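Local coordinates for putative acetamidase/formamidase (Yersinia enterocolitica subsp. palearctica serotype O:3, PDB 5UBU), which probably hydrolyses carbon-nitrogen bonds other than peptide bonds in linear amides, at residues E97-A103 and V245-W251; I106-R112 and F237-I243; T172-S176 and T205-V209. One frame throughout, in Å; residues are numbered along the deposited sequence.

Interaction 1: residues E97-A103 and V245-W251; sequences EKGDVIA and VDLIKNW
Val101, Ile102 and Ala103 pair with Ile248, Leu247 and Asp246 as neighbouring antiparallel strands of the large mixed sheet, just where strand 101-111 begins and strand 239-248 ends. Val101-Ile248 and Ala103-Asp246 are hydrogen-bonded pairs, and Ile102-Leu247 between them is a non-hydrogen-bonded one. Of the four bonds between the paired strand residues, the straightest runs from Ile248 N to Val101 O (2.9 Å). Ahead of the strand, Glu97 to Asp100 form a type II beta turn with Gly99 at its third position, where phi is positive (108°). Gly99 O then receives Trp251 N at 2.9 Å, although the N-H is well bent from the line.

Asp100 ties this turn to the end of the partner strand, with each carboxylate oxygen doing a separate job. Asp100 OD1 takes Asn250 N at 2.9 Å on its anti side, through an almost linear N-H. Asp100 OD2 accepts Lys249 NZ at 2.8 Å on its syn side, in a salt bridge, while Glu97 N comes to the same oxygen from the other face of the carboxylate plane. Two donors thus grip OD2 from opposite faces, which should hold the carboxylate against rotation. Lys249 starts off away from the turn; bends at chi2 and chi3 (-64° and -65°) fold the chain back and bring NZ to Asp100. Glu97 OE1 adds a long salt bridge to the same NZ.

On one side of the sheet, Ile102 reaches Val245 with its CG2 branch and Leu247 with CD1. On the other side Tyr206 of strand 203-208 meets the Trp251 indole edge-to-face, and Val101 approaches the same indole obliquely, with Val101 CG2 lying 3.6 Å from Trp251 CE3.

Interaction 2: residues I106-R112 and F237-I243; sequences IESMLPR and FASITTI
Arg112 crosses Ile240 at about a right angle, laying its methylene chain over the isoleucine so that Arg112 CG is 3.7 Å from Ile240 CG1. With CG anti to the backbone N (chi1 -168°) and a bend at chi3, the guanidinium is carried past Ala238 CB, and NH2 donates a hydrogen bond to Thr60 O of the same chain, just past strand 55-59. Pro111 meets Phe237 at the ring's edge, Pro111 CA lying 3.6 Å from Phe237 CE2.

On the face shared by Ile106 and Ile243, Met109, present as selenomethionine, lies alongside Thr241 and points the same way. Met109 CG and CE both pass 3.7 Å from Thr241 OG1, the hydroxyl that shares a hydrogen bond with Ser239 OG. Ser239 OG is also bonded to Thr60.

Glu107 slants across Thr242, with Glu107 OE2 3.6 Å from Thr242 CG2, while its carboxylate is salt-bridged to Arg55 of strand 55-59. Ser108 brings OG to the CB of the same threonine. The backbone of Thr242 bonds two successive residues, its O accepting Glu107 N and its N-H going to Ser108 O, and the register slips by one: a classic beta bulge within an antiparallel strand pair.

Interaction 3: residues T172-S176 and T205-V209; sequences TLSVS and TYLPV
Leu207, Val175 and Leu173 carry this contact, a packing of side chains between two different sheets. All three project toward the opposing strand, and no direct hydrogen bond joins the two segments, whose short strand axes come within 7.1 Å and cross at -39°.

Leu207 is the central piece. Its CG lies anti to the carbonyl carbon, beside the backbone N (chi1 -62°), which sends CD1 into the angle between Leu173 and Val175. There Leu207 CD1 rests on the backbone between them, 3.8 Å from Ser174 CA, and also touches Leu173 CG and Val175 CG1. Val175 spreads both methyls across the base of the leucine: Val175 CG1 is 3.9 Å from Leu207 CB and Val175 CG2 is 3.8 Å from the same carbon. CG2 also reaches over toward the Pro208 carbonyl.

Leu173 takes the other end. Its side chain reaches toward Thr205 and meets it tip to tip, with Leu173 CD2 3.7 Å from Thr205 CB and OG1 and CG2 of the threonine close by. That methyl therefore faces the branch point of Thr205 rather than a single arm.

Beyond Val175 the two segments are joined through water. One molecule donates to Ser176 O and to Pro208 O, its oxygen at 2.8 Å from each, so two carbonyls that could not bond to each other are bridged.

Around this layer, Leu173 also packs on Leu216 of strand 214-222 and on Val104 of strand 101-111. Strand 169-175 is hydrogen-bonded within its own sheet to strands 191-193 and 214-222, which supply Asn193 and Asp220 to the sodium sites. Strand 203-208 lies between 101-111 and 257-260 in the large mixed sheet, so the contact joins the metal-bearing sheet to that larger one.

Interactions 1 and 2 hold the same two strands, 101-111 and 239-248, with centres about 24 Å apart, and both rely on backbone hydrogen bonds. Interaction 1, largely buried, finishes the pair with a turn and a salt-bridge network at its more exposed margin; interaction 2 is only partly buried and accommodates a bulge. Interaction 3 is wholly buried and mostly apolar; its strands belong to different sheets and meet through side chains and a water. It still adjoins interaction 1: strand 203-208 flanks 101-111, with probable hydrogen bonds from Ile102 N to Leu207 O and from Val209 N to Asp100 O. Interactions 2 and 3 do not touch.

Interaction 1: residues E97-A103 and V245-W251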
ATOM      1  N   GLU B  97     -22.444  20.194  19.338  1.00 52.91           N
ATOM      2  CA  GLU B  97     -21.913  21.131  18.339  1.00 53.89           C
ATOM      3  C   GLU B  97     -20.484  20.733  18.002  1.00 51.60           C
ATOM      4  O   GLU B  97     -19.858  19.974  18.736  1.00 51.00           O
ATOM      5  CB  GLU B  97     -21.968  22.593  18.837  1.00 56.14           C
ATOM      6  CG  GLU B  97     -21.122  22.878  20.071  1.00 58.03           C
ATOM      7  CD  GLU B  97     -21.268  24.288  20.620  1.00 60.08           C
ATOM      8  OE1 GLU B  97     -20.681  24.550  21.696  1.00 60.51           O
ATOM      9  OE2 GLU B  97     -21.965  25.124  20.000  1.00 60.92           O
ATOM     10  N   LYS B  98     -19.980  21.259  16.896  1.00 50.45           N
ATOM     11  CA  LYS B  98     -18.626  20.947  16.448  1.00 49.53           C
ATOM     12  C   LYS B  98     -17.620  21.183  17.565  1.00 48.70           C
ATOM     13  O   LYS B  98     -17.627  22.232  18.202  1.00 49.38           O
ATOM     14  CB  LYS B  98     -18.276  21.762  15.209  1.00 50.15           C
ATOM     15  CG  LYS B  98     -16.891  21.512  14.657  1.00 50.14           C
ATOM     16  CD  LYS B  98     -16.739  22.284  13.330  1.00 51.06           C
ATOM     17  CE  LYS B  98     -15.296  22.510  12.903  1.00 51.11           C
ATOM     18  NZ  LYS B  98     -14.470  21.277  12.947  1.00 50.21           N
ATOM     19  N   GLY B  99     -16.774  20.189  17.806  1.00 47.27           N
ATOM     20  CA  GLY B  99     -15.773  20.251  18.864  1.00 47.41           C
ATOM     21  C   GLY B  99     -16.138  19.338  20.020  1.00 47.67           C
ATOM     22  O   GLY B  99     -15.292  19.058  20.874  1.00 48.34           O
ATOM     23  N   ASP B 100     -17.405  18.903  20.061  1.00 47.29           N
ATOM     24  CA  ASP B 100     -17.896  17.992  21.102  1.00 47.05           C
ATOM     25  C   ASP B 100     -17.663  16.547  20.687  1.00 45.48           C
ATOM     26  O   ASP B 100     -17.102  16.270  19.616  1.00 45.14           O
ATOM     27  CB  ASP B 100     -19.397  18.216  21.388  1.00 47.64           C
ATOM     28  CG  ASP B 100     -19.686  19.582  22.010  1.00 48.98           C
ATOM     29  OD1 ASP B 100     -18.729  20.251  22.457  1.00 49.56           O
ATOM     30  OD2 ASP B 100     -20.876  19.975  22.077  1.00 49.36           O
ATOM     31  N   VAL B 101     -18.080  15.632  21.557  1.00 44.90           N
ATOM     32  CA  VAL B 101     -17.942  14.210  21.316  1.00 44.43           C
ATOM     33  C   VAL B 101     -19.193  13.482  21.779  1.00 44.89           C
ATOM     34  O   VAL B 101     -19.710  13.760  22.865  1.00 46.76           O
ATOM     35  CB  VAL B 101     -16.732  13.636  22.079  1.00 44.38           C
ATOM     36  CG1 VAL B 101     -16.692  12.120  21.998  1.00 43.69           C
ATOM     37  CG2 VAL B 101     -15.440  14.221  21.535  1.00 44.35           C
ATOM     38  N   ILE B 102     -19.680  12.563  20.946  1.00 43.17           N
ATOM     39  CA  ILE B 102     -20.833  11.755  21.292  1.00 42.64           C
ATOM     40  C   ILE B 102     -20.283  10.463  21.875  1.00 41.68           C
ATOM     41  O   ILE B 102     -19.446   9.815  21.256  1.00 40.95           O
ATOM     42  CB  ILE B 102     -21.676  11.388  20.062  1.00 42.47           C
ATOM     43  CG1 ILE B 102     -22.204  12.641  19.363  1.00 43.12           C
ATOM     44  CG2 ILE B 102     -22.830  10.469  20.456  1.00 43.46           C
ATOM     45  CD1 ILE B 102     -23.129  13.501  20.210  1.00 43.98           C
ATOM     46  N   ALA B 103     -20.741  10.101  23.069  1.00 41.97           N
ATOM     47  CA  ALA B 103     -20.326   8.862  23.712  1.00 41.79           C
ATOM     48  C   ALA B 103     -21.471   7.883  23.521  1.00 41.40           C
ATOM     49  O   ALA B 103     -22.597   8.171  23.917  1.00 41.56           O
ATOM     50  CB  ALA B 103     -20.048   9.086  25.190  1.00 42.79           C
ATOM     51  N   VAL B 245     -26.633   7.183  24.973  1.00 47.69           N
ATOM     52  CA  VAL B 245     -25.874   8.220  24.284  1.00 47.17           C
ATOM     53  C   VAL B 245     -25.699   9.423  25.196  1.00 47.89           C
ATOM     54  O   VAL B 245     -26.681   9.918  25.751  1.00 48.89           O
ATOM     55  CB  VAL B 245     -26.616   8.651  23.003  1.00 46.88           C
ATOM     56  CG1 VAL B 245     -25.825   9.711  22.238  1.00 46.72           C
ATOM     57  CG2 VAL B 245     -26.895   7.433  22.125  1.00 46.28           C
ATOM     58  N   ASP B 246     -24.462   9.891  25.359  1.00 47.72           N
ATOM     59  CA  ASP B 246     -24.205  11.044  26.212  1.00 48.70           C
ATOM     60  C   ASP B 246     -23.320  12.007  25.405  1.00 48.62           C
ATOM     61  O   ASP B 246     -22.918  11.693  24.275  1.00 47.33           O
ATOM     62  CB  ASP B 246     -23.598  10.613  27.551  1.00 49.09           C
ATOM     63  CG  ASP B 246     -23.869  11.631  28.700  1.00 50.26           C
ATOM     64  OD1 ASP B 246     -23.988  12.853  28.445  1.00 50.54           O
ATOM     65  OD2 ASP B 246     -23.956  11.191  29.880  1.00 50.79           O
ATOM     66  N   LEU B 247     -23.056  13.187  25.968  1.00 49.70           N
ATOM     67  CA  LEU B 247     -22.296  14.222  25.287  1.00 50.19           C
ATOM     68  C   LEU B 247     -21.177  14.782  26.145  1.00 51.52           C
ATOM     69  O   LEU B 247     -21.404  15.160  27.293  1.00 52.53           O
ATOM     70  CB  LEU B 247     -23.254  15.357  24.937  1.00 50.59           C
ATOM     71  CG  LEU B 247     -22.733  16.575  24.173  1.00 50.85           C
ATOM     72  CD1 LEU B 247     -22.297  16.173  22.778  1.00 49.98           C
ATOM     73  CD2 LEU B 247     -23.812  17.632  24.102  1.00 51.72           C
ATOM     74  N   ILE B 248     -19.970  14.830  25.575  1.00 50.51           N
ATOM     75  CA  ILE B 248     -18.788  15.382  26.238  1.00 51.58           C
ATOM     76  C   ILE B 248     -18.488  16.681  25.505  1.00 52.08           C
ATOM     77  O   ILE B 248     -18.284  16.694  24.297  1.00 50.35           O
ATOM     78  CB  ILE B 248     -17.575  14.428  26.192  1.00 50.14           C
ATOM     79  CG1 ILE B 248     -17.877  13.142  26.974  1.00 50.70           C
ATOM     80  CG2 ILE B 248     -16.349  15.115  26.785  1.00 50.75           C
ATOM     81  CD1 ILE B 248     -16.897  12.019  26.715  1.00 49.25           C
ATOM     82  N   LYS B 249     -18.462  17.774  26.249  1.00 55.73           N
ATOM     83  CA  LYS B 249     -18.247  19.087  25.668  1.00 56.84           C
ATOM     84  C   LYS B 249     -16.792  19.442  25.446  1.00 56.90           C
ATOM     85  O   LYS B 249     -15.936  19.143  26.272  1.00 57.19           O
ATOM     86  CB  LYS B 249     -18.860  20.161  26.574  1.00 59.49           C
ATOM     87  CG  LYS B 249     -20.351  20.001  26.865  1.00 61.28           C
ATOM     88  CD  LYS B 249     -21.262  20.116  25.647  1.00 60.72           C
ATOM     89  CE  LYS B 249     -21.245  21.512  25.030  1.00 61.59           C
ATOM     90  NZ  LYS B 249     -22.200  21.632  23.903  1.00 61.47           N
ATOM     91  N   ASN B 250     -16.535  20.070  24.301  1.00 57.12           N
ATOM     92  CA  ASN B 250     -15.226  20.594  23.937  1.00 57.73           C
ATOM     93  C   ASN B 250     -14.041  19.637  24.179  1.00 56.96           C
ATOM     94  O   ASN B 250     -13.154  19.915  24.978  1.00 57.39           O
ATOM     95  CB  ASN B 250     -15.048  21.920  24.708  1.00 60.99           C
ATOM     96  CG  ASN B 250     -13.901  22.764  24.198  1.00 61.67           C
ATOM     97  OD1 ASN B 250     -13.533  22.706  23.020  1.00 60.83           O
ATOM     98  ND2 ASN B 250     -13.356  23.589  25.080  1.00 64.01           N
ATOM     99  N   TRP B 251     -14.061  18.505  23.479  1.00 56.47           N
ATOM    100  CA  TRP B 251     -12.996  17.487  23.547  1.00 56.47           C
ATOM    101  C   TRP B 251     -12.629  17.223  22.091  1.00 56.10           C
ATOM    102  O   TRP B 251     -13.330  16.512  21.381  1.00 54.16           O
ATOM    103  CB  TRP B 251     -13.474  16.242  24.313  1.00 55.96           C
ATOM    104  CG  TRP B 251     -12.449  15.161  24.482  1.00 54.61           C
ATOM    105  CD1 TRP B 251     -11.120  15.329  24.715  1.00 54.82           C
ATOM    106  CD2 TRP B 251     -12.697  13.754  24.591  1.00 54.10           C
ATOM    107  NE1 TRP B 251     -10.506  14.111  24.875  1.00 53.66           N
ATOM    108  CE2 TRP B 251     -11.454  13.126  24.812  1.00 53.12           C
ATOM    109  CE3 TRP B 251     -13.850  12.960  24.505  1.00 54.65           C
ATOM    110  CZ2 TRP B 251     -11.325  11.733  24.937  1.00 52.18           C
ATOM    111  CZ3 TRP B 251     -13.718  11.570  24.621  1.00 53.25           C
ATOM    112  CH2 TRP B 251     -12.465  10.978  24.841  1.00 52.03           C
TER

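Interaction 2: residues I106-R112 and F237-I243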
ATOM      1  N   ILE B 106     -22.989   0.812  24.366  1.00 41.26           N
ATOM      2  CA  ILE B 106     -23.882  -0.260  23.934  1.00 41.46           C
ATOM      3  C   ILE B 106     -24.181  -1.136  25.155  1.00 43.19           C
ATOM      4  O   ILE B 106     -23.267  -1.702  25.753  1.00 43.67           O
ATOM      5  CB  ILE B 106     -23.261  -1.090  22.797  1.00 39.98           C
ATOM      6  CG1 ILE B 106     -22.884  -0.173  21.617  1.00 38.73           C
ATOM      7  CG2 ILE B 106     -24.233  -2.175  22.351  1.00 40.42           C
ATOM      8  CD1 ILE B 106     -22.129  -0.867  20.499  1.00 37.84           C
ATOM      9  N   GLU B 107     -25.453  -1.226  25.534  1.00 44.25           N
ATOM     10  CA  GLU B 107     -25.836  -2.023  26.694  1.00 46.30           C
ATOM     11  C   GLU B 107     -26.039  -3.474  26.340  1.00 46.41           C
ATOM     12  O   GLU B 107     -25.550  -4.365  27.042  1.00 46.45           O
ATOM     13  CB  GLU B 107     -27.148  -1.531  27.311  1.00 47.84           C
ATOM     14  CG  GLU B 107     -27.130  -0.131  27.891  1.00 48.66           C
ATOM     15  CD  GLU B 107     -28.434   0.218  28.570  1.00 50.60           C
ATOM     16  OE1 GLU B 107     -28.611   1.392  28.973  1.00 51.74           O
ATOM     17  OE2 GLU B 107     -29.299  -0.679  28.686  1.00 51.39           O
ATOM     18  N   SER B 108     -26.790  -3.695  25.262  1.00 46.25           N
ATOM     19  CA  SER B 108     -27.135  -5.030  24.820  1.00 46.94           C
ATOM     20  C   SER B 108     -27.520  -5.099  23.348  1.00 47.47           C
ATOM     21  O   SER B 108     -27.884  -4.092  22.732  1.00 45.50           O
ATOM     22  CB  SER B 108     -28.309  -5.530  25.658  1.00 47.55           C
ATOM     23  OG  SER B 108     -29.410  -4.646  25.550  1.00 46.80           O
HETATM   24  N   MSE B 109     -27.439  -6.314  22.805  1.00 49.74           N
HETATM   25  CA  MSE B 109     -27.764  -6.587  21.410  1.00 50.51           C
HETATM   26  C   MSE B 109     -28.378  -7.958  21.347  1.00 51.53           C
HETATM   27  O   MSE B 109     -27.739  -8.947  21.711  1.00 51.87           O
HETATM   28  CB  MSE B 109     -26.496  -6.538  20.564  1.00 50.02           C
HETATM   29  CG  MSE B 109     -25.957  -5.124  20.419  1.00 50.49           C
HETATM   30 SE   MSE B 109     -24.390  -5.135  19.233  1.00 53.19          SE
HETATM   31  CE  MSE B 109     -25.296  -5.571  17.543  1.00 52.19           C
ATOM     32  N   LEU B 110     -29.631  -8.029  20.910  1.00 52.31           N
ATOM     33  CA  LEU B 110     -30.343  -9.304  20.802  1.00 53.85           C
ATOM     34  C   LEU B 110     -30.830  -9.484  19.369  1.00 53.36           C
ATOM     35  O   LEU B 110     -31.034  -8.495  18.662  1.00 55.13           O
ATOM     36  CB  LEU B 110     -31.547  -9.326  21.748  1.00 55.80           C
ATOM     37  CG  LEU B 110     -31.267  -9.094  23.240  1.00 56.09           C
ATOM     38  CD1 LEU B 110     -32.563  -8.995  24.021  1.00 57.12           C
ATOM     39  CD2 LEU B 110     -30.348 -10.181  23.792  1.00 57.10           C
ATOM     40  N   PRO B 111     -30.992 -10.741  18.918  1.00 52.78           N
ATOM     41  CA  PRO B 111     -31.500 -10.946  17.558  1.00 52.32           C
ATOM     42  C   PRO B 111     -32.973 -10.575  17.508  1.00 52.55           C
ATOM     43  O   PRO B 111     -33.701 -10.821  18.468  1.00 53.22           O
ATOM     44  CB  PRO B 111     -31.271 -12.441  17.299  1.00 53.61           C
ATOM     45  CG  PRO B 111     -31.099 -13.061  18.640  1.00 54.50           C
ATOM     46  CD  PRO B 111     -30.584 -12.002  19.566  1.00 53.60           C
ATOM     47  N   ARG B 112     -33.390  -9.975  16.398  1.00 51.87           N
ATOM     48  CA  ARG B 112     -34.760  -9.516  16.220  1.00 51.53           C
ATOM     49  C   ARG B 112     -35.524 -10.418  15.263  1.00 51.66           C
ATOM     50  O   ARG B 112     -34.966 -10.899  14.280  1.00 51.27           O
ATOM     51  CB  ARG B 112     -34.721  -8.072  15.708  1.00 50.47           C
ATOM     52  CG  ARG B 112     -36.053  -7.337  15.734  1.00 50.99           C
ATOM     53  CD  ARG B 112     -35.848  -5.849  15.513  1.00 49.79           C
ATOM     54  NE  ARG B 112     -35.274  -5.546  14.204  1.00 49.05           N
ATOM     55  CZ  ARG B 112     -35.972  -5.324  13.083  1.00 49.66           C
ATOM     56  NH1 ARG B 112     -37.302  -5.337  13.077  1.00 50.58           N
ATOM     57  NH2 ARG B 112     -35.323  -5.055  11.949  1.00 49.42           N
ATOM     58  N   PHE B 237     -27.076  -9.656  10.750  1.00 48.70           N
ATOM     59  CA  PHE B 237     -28.420  -9.924  11.283  1.00 49.21           C
ATOM     60  C   PHE B 237     -29.158  -8.655  11.728  1.00 48.49           C
ATOM     61  O   PHE B 237     -28.561  -7.601  11.923  1.00 46.98           O
ATOM     62  CB  PHE B 237     -28.366 -10.969  12.426  1.00 49.79           C
ATOM     63  CG  PHE B 237     -27.928 -10.422  13.768  1.00 49.40           C
ATOM     64  CD1 PHE B 237     -26.681  -9.862  13.946  1.00 48.49           C
ATOM     65  CD2 PHE B 237     -28.751 -10.545  14.880  1.00 50.23           C
ATOM     66  CE1 PHE B 237     -26.286  -9.378  15.191  1.00 48.18           C
ATOM     67  CE2 PHE B 237     -28.344 -10.073  16.130  1.00 49.91           C
ATOM     68  CZ  PHE B 237     -27.107  -9.496  16.279  1.00 48.83           C
ATOM     69  N   ALA B 238     -30.479  -8.790  11.838  1.00 49.29           N
ATOM     70  CA  ALA B 238     -31.362  -7.737  12.286  1.00 49.06           C
ATOM     71  C   ALA B 238     -31.347  -7.842  13.812  1.00 49.09           C
ATOM     72  O   ALA B 238     -31.481  -8.946  14.348  1.00 49.30           O
ATOM     73  CB  ALA B 238     -32.758  -7.948  11.731  1.00 50.07           C
ATOM     74  N   SER B 239     -31.190  -6.709  14.504  1.00 48.69           N
ATOM     75  CA  SER B 239     -31.094  -6.720  15.970  1.00 48.92           C
ATOM     76  C   SER B 239     -31.888  -5.670  16.710  1.00 48.99           C
ATOM     77  O   SER B 239     -32.396  -4.718  16.122  1.00 49.09           O
ATOM     78  CB  SER B 239     -29.639  -6.481  16.384  1.00 48.01           C
ATOM     79  OG  SER B 239     -29.266  -5.123  16.163  1.00 47.06           O
ATOM     80  N   ILE B 240     -31.954  -5.875  18.026  1.00 49.14           N
ATOM     81  CA  ILE B 240     -32.570  -4.958  18.962  1.00 49.37           C
ATOM     82  C   ILE B 240     -31.357  -4.485  19.750  1.00 48.58           C
ATOM     83  O   ILE B 240     -30.927  -5.145  20.699  1.00 48.80           O
ATOM     84  CB  ILE B 240     -33.600  -5.628  19.895  1.00 50.53           C
ATOM     85  CG1 ILE B 240     -34.729  -6.270  19.076  1.00 51.50           C
ATOM     86  CG2 ILE B 240     -34.170  -4.598  20.867  1.00 50.64           C
ATOM     87  CD1 ILE B 240     -35.774  -6.995  19.894  1.00 52.75           C
ATOM     88  N   THR B 241     -30.776  -3.373  19.313  1.00 47.84           N
ATOM     89  CA  THR B 241     -29.587  -2.798  19.941  1.00 47.15           C
ATOM     90  C   THR B 241     -30.000  -1.667  20.856  1.00 47.44           C
ATOM     91  O   THR B 241     -30.625  -0.709  20.406  1.00 47.72           O
ATOM     92  CB  THR B 241     -28.604  -2.263  18.881  1.00 45.99           C
ATOM     93  OG1 THR B 241     -28.171  -3.346  18.048  1.00 45.84           O
ATOM     94  CG2 THR B 241     -27.401  -1.612  19.530  1.00 45.39           C
ATOM     95  N   THR B 242     -29.651  -1.789  22.135  1.00 47.62           N
ATOM     96  CA  THR B 242     -29.957  -0.771  23.127  1.00 47.93           C
ATOM     97  C   THR B 242     -28.683  -0.010  23.458  1.00 47.30           C
ATOM     98  O   THR B 242     -27.685  -0.609  23.854  1.00 47.03           O
ATOM     99  CB  THR B 242     -30.565  -1.381  24.406  1.00 48.89           C
ATOM    100  OG1 THR B 242     -31.791  -2.037  24.081  1.00 49.54           O
ATOM    101  CG2 THR B 242     -30.869  -0.299  25.444  1.00 49.37           C
ATOM    102  N   ILE B 243     -28.730   1.311  23.297  1.00 47.26           N
ATOM    103  CA  ILE B 243     -27.581   2.178  23.560  1.00 46.94           C
ATOM    104  C   ILE B 243     -27.916   3.318  24.515  1.00 47.88           C
ATOM    105  O   ILE B 243     -29.088   3.667  24.695  1.00 48.79           O
ATOM    106  CB  ILE B 243     -27.040   2.801  22.249  1.00 45.96           C
ATOM    107  CG1 ILE B 243     -28.107   3.664  21.558  1.00 46.13           C
ATOM    108  CG2 ILE B 243     -26.569   1.713  21.301  1.00 45.51           C
ATOM    109  CD1 ILE B 243     -27.638   4.323  20.281  1.00 45.55           C
TER

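Interaction 3: residues T172-S176 and T205-V209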
ATOM      1  N   THR B 172     -21.439  -0.576  11.786  1.00 41.35           N
ATOM      2  CA  THR B 172     -21.497   0.836  11.393  1.00 41.38           C
ATOM      3  C   THR B 172     -22.052   1.734  12.495  1.00 41.25           C
ATOM      4  O   THR B 172     -23.238   1.701  12.786  1.00 41.70           O
ATOM      5  CB  THR B 172     -22.370   1.066  10.133  1.00 41.96           C
ATOM      6  OG1 THR B 172     -23.718   0.651  10.391  1.00 42.97           O
ATOM      7  CG2 THR B 172     -21.822   0.304   8.929  1.00 41.88           C
ATOM      8  N   LEU B 173     -21.177   2.522  13.102  1.00 40.58           N
ATOM      9  CA  LEU B 173     -21.548   3.467  14.149  1.00 40.51           C
ATOM     10  C   LEU B 173     -20.879   4.774  13.739  1.00 40.17           C
ATOM     11  O   LEU B 173     -19.664   4.829  13.589  1.00 39.55           O
ATOM     12  CB  LEU B 173     -21.064   3.000  15.521  1.00 40.36           C
ATOM     13  CG  LEU B 173     -21.490   3.876  16.706  1.00 40.83           C
ATOM     14  CD1 LEU B 173     -23.014   3.934  16.816  1.00 41.32           C
ATOM     15  CD2 LEU B 173     -20.878   3.386  18.013  1.00 40.92           C
ATOM     16  N   SER B 174     -21.659   5.833  13.552  1.00 40.41           N
ATOM     17  CA  SER B 174     -21.069   7.089  13.100  1.00 40.28           C
ATOM     18  C   SER B 174     -21.859   8.347  13.391  1.00 40.47           C
ATOM     19  O   SER B 174     -22.998   8.300  13.839  1.00 40.73           O
ATOM     20  CB  SER B 174     -20.875   6.999  11.580  1.00 40.19           C
ATOM     21  OG  SER B 174     -22.101   6.745  10.931  1.00 40.60           O
ATOM     22  N   VAL B 175     -21.201   9.473  13.139  1.00 40.18           N
ATOM     23  CA  VAL B 175     -21.805  10.793  13.265  1.00 40.57           C
ATOM     24  C   VAL B 175     -21.583  11.490  11.923  1.00 40.47           C
ATOM     25  O   VAL B 175     -20.695  11.107  11.163  1.00 40.03           O
ATOM     26  CB  VAL B 175     -21.251  11.607  14.445  1.00 40.80           C
ATOM     27  CG1 VAL B 175     -21.719  11.008  15.755  1.00 40.91           C
ATOM     28  CG2 VAL B 175     -19.735  11.699  14.400  1.00 40.44           C
ATOM     29  N   SER B 176     -22.394  12.492  11.623  1.00 41.02           N
ATOM     30  CA  SER B 176     -22.279  13.199  10.351  1.00 41.22           C
ATOM     31  C   SER B 176     -21.029  14.048  10.186  1.00 41.18           C
ATOM     32  O   SER B 176     -20.544  14.619  11.150  1.00 41.18           O
ATOM     33  CB  SER B 176     -23.474  14.129  10.156  1.00 42.12           C
ATOM     34  OG  SER B 176     -23.324  14.910   8.979  1.00 42.62           O
ATOM     35  N   THR B 205     -18.136   4.002  22.648  1.00 40.53           N
ATOM     36  CA  THR B 205     -17.434   4.553  21.488  1.00 39.78           C
ATOM     37  C   THR B 205     -17.567   6.082  21.513  1.00 39.87           C
ATOM     38  O   THR B 205     -18.663   6.615  21.717  1.00 40.20           O
ATOM     39  CB  THR B 205     -17.986   3.988  20.162  1.00 39.23           C
ATOM     40  OG1 THR B 205     -17.860   2.566  20.155  1.00 39.18           O
ATOM     41  CG2 THR B 205     -17.225   4.545  18.973  1.00 38.82           C
ATOM     42  N   TYR B 206     -16.439   6.770  21.312  1.00 39.54           N
ATOM     43  CA  TYR B 206     -16.386   8.235  21.298  1.00 39.73           C
ATOM     44  C   TYR B 206     -16.229   8.717  19.862  1.00 39.20           C
ATOM     45  O   TYR B 206     -15.269   8.358  19.200  1.00 38.85           O
ATOM     46  CB  TYR B 206     -15.237   8.725  22.171  1.00 40.07           C
ATOM     47  CG  TYR B 206     -15.356   8.250  23.605  1.00 40.50           C
ATOM     48  CD1 TYR B 206     -16.318   8.786  24.452  1.00 41.13           C
ATOM     49  CD2 TYR B 206     -14.506   7.279  24.118  1.00 40.40           C
ATOM     50  CE1 TYR B 206     -16.444   8.358  25.767  1.00 41.63           C
ATOM     51  CE2 TYR B 206     -14.621   6.849  25.434  1.00 40.97           C
ATOM     52  CZ  TYR B 206     -15.595   7.394  26.255  1.00 41.55           C
ATOM     53  OH  TYR B 206     -15.726   6.987  27.560  1.00 42.11           O
ATOM     54  N   LEU B 207     -17.181   9.519  19.391  1.00 39.41           N
ATOM     55  CA  LEU B 207     -17.193  10.028  18.014  1.00 39.24           C
ATOM     56  C   LEU B 207     -17.132  11.561  17.977  1.00 39.79           C
ATOM     57  O   LEU B 207     -17.899  12.220  18.673  1.00 40.43           O
ATOM     58  CB  LEU B 207     -18.474   9.564  17.322  1.00 39.22           C
ATOM     59  CG  LEU B 207     -18.644   8.041  17.193  1.00 38.84           C
ATOM     60  CD1 LEU B 207     -20.055   7.665  16.754  1.00 38.93           C
ATOM     61  CD2 LEU B 207     -17.615   7.467  16.224  1.00 38.32           C
ATOM     62  N   PRO B 208     -16.256  12.136  17.128  1.00 39.60           N
ATOM     63  CA  PRO B 208     -16.130  13.580  17.086  1.00 40.27           C
ATOM     64  C   PRO B 208     -17.251  14.278  16.329  1.00 40.56           C
ATOM     65  O   PRO B 208     -17.472  13.999  15.156  1.00 40.11           O
ATOM     66  CB  PRO B 208     -14.797  13.800  16.361  1.00 40.12           C
ATOM     67  CG  PRO B 208     -14.467  12.516  15.685  1.00 39.26           C
ATOM     68  CD  PRO B 208     -15.534  11.514  16.009  1.00 38.99           C
ATOM     69  N   VAL B 209     -17.915  15.212  17.004  1.00 41.33           N
ATOM     70  CA  VAL B 209     -18.999  15.965  16.407  1.00 41.87           C
ATOM     71  C   VAL B 209     -18.450  17.031  15.466  1.00 42.32           C
ATOM     72  O   VAL B 209     -17.505  17.740  15.807  1.00 42.74           O
ATOM     73  CB  VAL B 209     -19.864  16.662  17.485  1.00 42.83           C
ATOM     74  CG1 VAL B 209     -20.990  17.475  16.843  1.00 43.49           C
ATOM     75  CG2 VAL B 209     -20.453  15.636  18.439  1.00 42.52           C
TER
HETATM   76  O   HOH W   1     -18.094  14.275  12.446  1.00 26.39           O